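PDB 6HV6: toxin PAU_02230 from Photorhabdus asymbiotica subsp. asymbiotica ATCC 43949, which is a bacterial toxin of a Photorhabdus species, modelled here as a mixed helix-and-strand region with a six-stranded antiparallel sheet. Local coordinates for residues A[186-191]-A[197-202]; A[204-209]-A[216-221]. The protein carries 1 engineered substitution. All coordinates share one frame; numbering follows the deposited sequence.

Contact 1 (A[186-191]-A[197-202]). Engineered in segment 197-202: A199 (natural residue Cys).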
loop_
_atom_site.group_PDB
_atom_site.type_symbol
_atom_site.label_atom_id
_atom_site.label_comp_id
_atom_site.label_asym_id
_atom_site.label_seq_id
_atom_site.Cartn_x
_atom_site.Cartn_y
_atom_site.Cartn_z
ATOM N N THR A 186 -2.080 2.886 8.266
ATOM C CA THR A 186 -2.599 1.661 7.640
ATOM C C THR A 186 -1.969 1.527 6.255
ATOM O O THR A 186 -2.628 1.712 5.230
ATOM C CB THR A 186 -4.129 1.686 7.531
ATOM O OG1 THR A 186 -4.533 2.838 6.781
ATOM C CG2 THR A 186 -4.799 1.707 8.884
ATOM N N PRO A 187 -0.666 1.240 6.199
ATOM C CA PRO A 187 0.035 1.212 4.901
ATOM C C PRO A 187 -0.429 0.017 4.083
ATOM O O PRO A 187 -0.293 -1.130 4.518
ATOM C CB PRO A 187 1.517 1.080 5.298
ATOM C CG PRO A 187 1.578 1.358 6.767
ATOM C CD PRO A 187 0.238 0.991 7.331
ATOM N N GLN A 188 -0.972 0.271 2.885
ATOM C CA GLN A 188 -1.611 -0.849 2.176
ATOM C C GLN A 188 -0.586 -1.880 1.718
ATOM O O GLN A 188 -0.923 -3.064 1.582
ATOM C CB GLN A 188 -2.448 -0.371 0.985
ATOM C CG GLN A 188 -1.639 0.286 -0.126
ATOM C CD GLN A 188 -2.427 0.485 -1.421
ATOM O OE1 GLN A 188 -3.505 -0.086 -1.605
ATOM N NE2 GLN A 188 -1.875 1.281 -2.334
ATOM N N ASN A 189 0.669 -1.471 1.496
ATOM C CA ASN A 189 1.684 -2.458 1.117
ATOM C C ASN A 189 1.920 -3.484 2.210
ATOM O O ASN A 189 2.346 -4.611 1.918
ATOM C CB ASN A 189 2.983 -1.753 0.737
ATOM C CG ASN A 189 2.886 -1.110 -0.617
ATOM O OD1 ASN A 189 1.982 -1.440 -1.393
ATOM N ND2 ASN A 189 3.802 -0.199 -0.925
ATOM N N LEU A 190 1.641 -3.130 3.457
ATOM C CA LEU A 190 1.733 -4.117 4.520
ATOM C C LEU A 190 0.612 -5.142 4.412
ATOM O O LEU A 190 0.861 -6.348 4.423
ATOM C CB LEU A 190 1.689 -3.425 5.880
ATOM C CG LEU A 190 2.991 -2.757 6.329
ATOM C CD1 LEU A 190 2.821 -2.190 7.726
ATOM C CD2 LEU A 190 4.110 -3.776 6.295
ATOM N N TYR A 191 -0.633 -4.687 4.316
ATOM C CA TYR A 191 -1.729 -5.637 4.431
ATOM C C TYR A 191 -2.194 -6.199 3.095
ATOM O O TYR A 191 -2.965 -7.165 3.096
ATOM C CB TYR A 191 -2.919 -5.021 5.188
ATOM C CG TYR A 191 -3.567 -3.806 4.575
ATOM C CD1 TYR A 191 -3.370 -2.544 5.122
ATOM C CD2 TYR A 191 -4.405 -3.915 3.470
ATOM C CE1 TYR A 191 -3.971 -1.435 4.588
ATOM C CE2 TYR A 191 -5.003 -2.805 2.925
ATOM C CZ TYR A 191 -4.778 -1.570 3.492
ATOM O OH TYR A 191 -5.359 -0.455 2.960
ATOM N N SER A 197 -2.207 -2.419 -6.025
ATOM C CA SER A 197 -2.789 -1.345 -5.239
ATOM C C SER A 197 -4.313 -1.349 -5.305
ATOM O O SER A 197 -4.908 -1.539 -6.365
ATOM C CB SER A 197 -2.269 -0.006 -5.745
ATOM O OG SER A 197 -2.911 1.026 -5.016
ATOM N N GLU A 198 -4.953 -1.102 -4.173
ATOM C CA GLU A 198 -6.397 -0.912 -4.155
ATOM C C GLU A 198 -6.747 0.486 -3.654
ATOM O O GLU A 198 -7.745 0.688 -2.978
ATOM C CB GLU A 198 -7.088 -1.986 -3.314
ATOM C CG GLU A 198 -6.963 -3.391 -3.886
ATOM C CD GLU A 198 -7.635 -3.539 -5.239
ATOM O OE1 GLU A 198 -8.488 -2.684 -5.570
ATOM O OE2 GLU A 198 -7.300 -4.503 -5.974
ATOM N N ALA A 199 -5.930 1.471 -4.020
ATOM C CA ALA A 199 -6.067 2.806 -3.450
ATOM C C ALA A 199 -7.385 3.469 -3.845
ATOM O O ALA A 199 -7.954 4.223 -3.051
ATOM C CB ALA A 199 -4.874 3.672 -3.879
ATOM N N LEU A 200 -7.888 3.221 -5.062
ATOM C CA LEU A 200 -9.156 3.824 -5.464
ATOM C C LEU A 200 -10.317 3.356 -4.586
ATOM O O LEU A 200 -10.992 4.204 -3.984
ATOM C CB LEU A 200 -9.414 3.573 -6.957
ATOM C CG LEU A 200 -10.812 3.944 -7.486
ATOM C CD1 LEU A 200 -11.117 5.431 -7.305
ATOM C CD2 LEU A 200 -10.972 3.551 -8.961
ATOM N N PRO A 201 -10.589 2.051 -4.461
ATOM C CA PRO A 201 -11.706 1.653 -3.590
ATOM C C PRO A 201 -11.437 1.938 -2.126
ATOM O O PRO A 201 -12.388 2.210 -1.386
ATOM C CB PRO A 201 -11.852 0.146 -3.856
ATOM C CG PRO A 201 -10.474 -0.280 -4.329
ATOM C CD PRO A 201 -9.984 0.893 -5.141
ATOM N N GLU A 202 -10.179 1.859 -1.678
ATOM C CA GLU A 202 -9.875 2.223 -0.299
ATOM C C GLU A 202 -10.273 3.668 -0.029
ATOM O O GLU A 202 -10.912 3.967 0.983
ATOM C CB GLU A 202 -8.383 1.988 -0.012
ATOM C CG GLU A 202 -8.064 0.496 0.129
ATOM C CD GLU A 202 -6.595 0.156 -0.086
ATOM O OE1 GLU A 202 -5.805 1.024 -0.507
ATOM O OE2 GLU A 202 -6.232 -1.003 0.182
#

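Contact 2 (A[204-209]-A[216-221]). With EDO (1,2-ethanediol), chain F.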
loop_
_atom_site.group_PDB
_atom_site.type_symbol
_atom_site.label_atom_id
_atom_site.label_comp_id
_atom_site.label_asym_id
_atom_site.label_seq_id
_atom_site.Cartn_x
_atom_site.Cartn_y
_atom_site.Cartn_z
ATOM N N VAL A 204 -12.466 5.616 -1.702
ATOM C CA VAL A 204 -13.922 5.770 -1.769
ATOM C C VAL A 204 -14.581 5.208 -0.519
ATOM O O VAL A 204 -15.479 5.835 0.059
ATOM C CB VAL A 204 -14.474 5.098 -3.040
ATOM C CG1 VAL A 204 -15.998 5.035 -2.995
ATOM C CG2 VAL A 204 -14.008 5.844 -4.277
ATOM N N LEU A 205 -14.150 4.020 -0.076
ATOM C CA LEU A 205 -14.754 3.404 1.104
ATOM C C LEU A 205 -14.450 4.206 2.367
ATOM O O LEU A 205 -15.319 4.377 3.231
ATOM C CB LEU A 205 -14.251 1.956 1.247
ATOM C CG LEU A 205 -14.946 1.056 2.273
ATOM C CD1 LEU A 205 -16.395 0.823 1.871
ATOM C CD2 LEU A 205 -14.200 -0.287 2.442
ATOM N N MET A 206 -13.219 4.697 2.497
ATOM C CA MET A 206 -12.854 5.505 3.659
ATOM C C MET A 206 -13.575 6.856 3.665
ATOM O O MET A 206 -13.836 7.421 4.738
ATOM C CB MET A 206 -11.332 5.705 3.694
ATOM C CG MET A 206 -10.819 6.424 4.950
ATOM S SD MET A 206 -11.213 5.540 6.459
ATOM C CE MET A 206 -9.987 4.214 6.400
ATOM N N GLY A 207 -13.882 7.400 2.488
ATOM C CA GLY A 207 -14.686 8.611 2.444
ATOM C C GLY A 207 -16.029 8.414 3.120
ATOM O O GLY A 207 -16.477 9.261 3.895
ATOM N N TRP A 208 -16.679 7.275 2.865
ATOM C CA TRP A 208 -17.931 7.005 3.568
ATOM C C TRP A 208 -17.689 6.731 5.049
ATOM O O TRP A 208 -18.450 7.202 5.911
ATOM C CB TRP A 208 -18.669 5.829 2.937
ATOM C CG TRP A 208 -19.865 5.477 3.756
ATOM C CD1 TRP A 208 -20.109 4.293 4.386
ATOM C CD2 TRP A 208 -20.958 6.347 4.091
ATOM N NE1 TRP A 208 -21.298 4.363 5.073
ATOM C CE2 TRP A 208 -21.838 5.612 4.908
ATOM C CE3 TRP A 208 -21.279 7.672 3.772
ATOM C CZ2 TRP A 208 -23.017 6.157 5.412
ATOM C CZ3 TRP A 208 -22.466 8.213 4.274
ATOM C CH2 TRP A 208 -23.312 7.455 5.083
ATOM N N ALA A 209 -16.646 5.955 5.360
ATOM C CA ALA A 209 -16.286 5.708 6.753
ATOM C C ALA A 209 -16.103 7.014 7.511
ATOM O O ALA A 209 -16.587 7.167 8.638
ATOM C CB ALA A 209 -14.995 4.883 6.825
ATOM N N ALA A 216 -12.196 4.733 12.248
ATOM C CA ALA A 216 -11.338 3.919 13.104
ATOM C C ALA A 216 -11.602 2.433 12.891
ATOM O O ALA A 216 -10.662 1.634 12.799
ATOM C CB ALA A 216 -11.539 4.297 14.571
ATOM N N LYS A 217 -12.874 2.050 12.801
ATOM C CA LYS A 217 -13.226 0.665 12.519
ATOM C C LYS A 217 -12.655 0.207 11.178
ATOM O O LYS A 217 -12.042 -0.861 11.082
ATOM C CB LYS A 217 -14.747 0.518 12.538
ATOM C CG LYS A 217 -15.255 -0.853 12.110
ATOM C CD LYS A 217 -16.771 -0.810 11.981
ATOM C CE LYS A 217 -17.445 -1.918 12.778
ATOM N NZ LYS A 217 -17.087 -3.267 12.260
ATOM N N LEU A 218 -12.847 1.002 10.126
ATOM C CA LEU A 218 -12.351 0.590 8.815
ATOM C C LEU A 218 -10.823 0.521 8.785
ATOM O O LEU A 218 -10.258 -0.372 8.145
ATOM C CB LEU A 218 -12.861 1.527 7.725
ATOM C CG LEU A 218 -12.321 1.134 6.343
ATOM C CD1 LEU A 218 -12.754 -0.306 5.973
ATOM C CD2 LEU A 218 -12.749 2.128 5.286
ATOM N N SER A 219 -10.138 1.460 9.456
ATOM C CA SER A 219 -8.679 1.389 9.560
ATOM C C SER A 219 -8.223 0.068 10.161
ATOM O O SER A 219 -7.256 -0.538 9.683
ATOM C CB SER A 219 -8.139 2.544 10.412
ATOM O OG SER A 219 -8.115 3.741 9.674
ATOM N N LYS A 220 -8.888 -0.379 11.231
ATOM C CA LYS A 220 -8.526 -1.657 11.847
ATOM C C LYS A 220 -8.837 -2.827 10.926
ATOM O O LYS A 220 -8.062 -3.788 10.845
ATOM C CB LYS A 220 -9.269 -1.832 13.172
ATOM C CG LYS A 220 -8.645 -1.086 14.335
ATOM C CD LYS A 220 -9.362 -1.423 15.638
ATOM C CE LYS A 220 -10.153 -0.234 16.184
ATOM N NZ LYS A 220 -9.276 0.905 16.564
ATOM N N MET A 221 -9.998 -2.789 10.269
ATOM C CA MET A 221 -10.350 -3.862 9.349
ATOM C C MET A 221 -9.361 -3.951 8.203
ATOM O O MET A 221 -8.948 -5.054 7.817
ATOM C CB MET A 221 -11.764 -3.655 8.821
ATOM C CG MET A 221 -12.814 -3.789 9.884
ATOM S SD MET A 221 -14.409 -3.279 9.252
ATOM C CE MET A 221 -14.563 -4.387 7.847
HETATM C C1 EDO F . -14.586 5.925 13.728
HETATM O O1 EDO F . -14.052 7.032 14.458
HETATM C C2 EDO F . -14.972 4.779 14.659
HETATM O O2 EDO F . -15.125 3.562 13.911
#

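Contact 1 (A[186-191]-A[197-202])
S197 takes a hydrogen bond from Q188: Q188 NE2 donates to S197 OG (2.9 Å), which sits 16° out of the plane of the amide. S197 OG also accepts from the backbone N of A199, 3.2 Å away, forming an ST turn. OG is thus shared between the two segments. E198, the N-cap of helix 199-211, gives its backbone N to Q188 OE1 at 3.1 Å. That donor lies 22° off the carbonyl plane. Both ends of the Q188 amide are therefore gripped, which fixes its flip. The CG of Q188 lies between its backbone N and carbonyl carbon (chi1 65°), and the extended chain beyond carries the amide across. A199 is an engineered residue, Cys in nature; its CB lies 4.1 Å from Q188 NE2. One turn further, E202 reaches back. E202 OE1 sits 2.8 Å from Q188 OE1, so a proton may be shared there. E202 OE2 lies at the Y191 ring edge, 3.0 Å from Y191 OH, a weak hydrogen bond; the tyrosine proton has another acceptor nearby. Around this buried join, N311 also accepts from Q188 NE2, and E198 OE1 bonds H244 of helix 235-244. Helix 144-176 covers P187 and L190, while helix 215-224 packs on Y191.

Contact 2 (A[204-209]-A[216-221])
This is buried apolar packing between two consecutive helices, 199-211 and 215-224, which form a helical hairpin. The two local axes run roughly antiparallel, at 146°, and approach to 9.7 Å. L218 carries the contact; it packs among L205, M206 and A209. The CG of L218 is anti to its backbone N (chi1 179°), which brings both methyl groups up to the side chains of the first helix. L218 CD1 meets L205 CD2 at 3.8 Å, the branches crossing at a slant. The other methyl does more of the work. L218 CD2 sits 3.6 Å from the terminal methyl CE of M206 and 3.9 Å from CB of A209. Bends at chi2 and chi3 of M206 bring its methyl CE round beside L218. M206 CE also reaches S219 OG at 3.8 Å, a plain packing contact. That hydroxyl is bonded to the backbone O of D215, one turn back in its own helix. At the start of the second segment, the backbone N of K217 gives a hydrogen bond of 2.9 Å to O2 of a 1,2-ethanediol, probably from the crystallisation liquor. M206 and S219 touch M314 of strand 313-317. Helix 361-365 packs on L205, and L236 of helix 235-244 touches both L205 and M221.

How the contacts relate
The two contacts follow each other along the chain and share helix 199-211. Contact 1 uses its start, contact 2 its later turns. Their centres are about 11 Å apart. They also touch directly, where T186 CG2 packs on S219 O at 3.4 Å. Contact 1 is polar, its centre about 4 Å from the chain centre; contact 2 is apolar, its centre about 15 Å from it. Small molecules, probably from the crystallisation solution, lie by both. The side chain of engineered A199 is about 4 Å from a 4-(2-hydroxyethyl)-1-piperazine ethanesulfonic acid, whose O1S takes a hydrogen bond from L200 N. The Q188 side chain is about 5 Å from a 1,2-ethanediol. The ethanediol at contact 2 lies on its second helix.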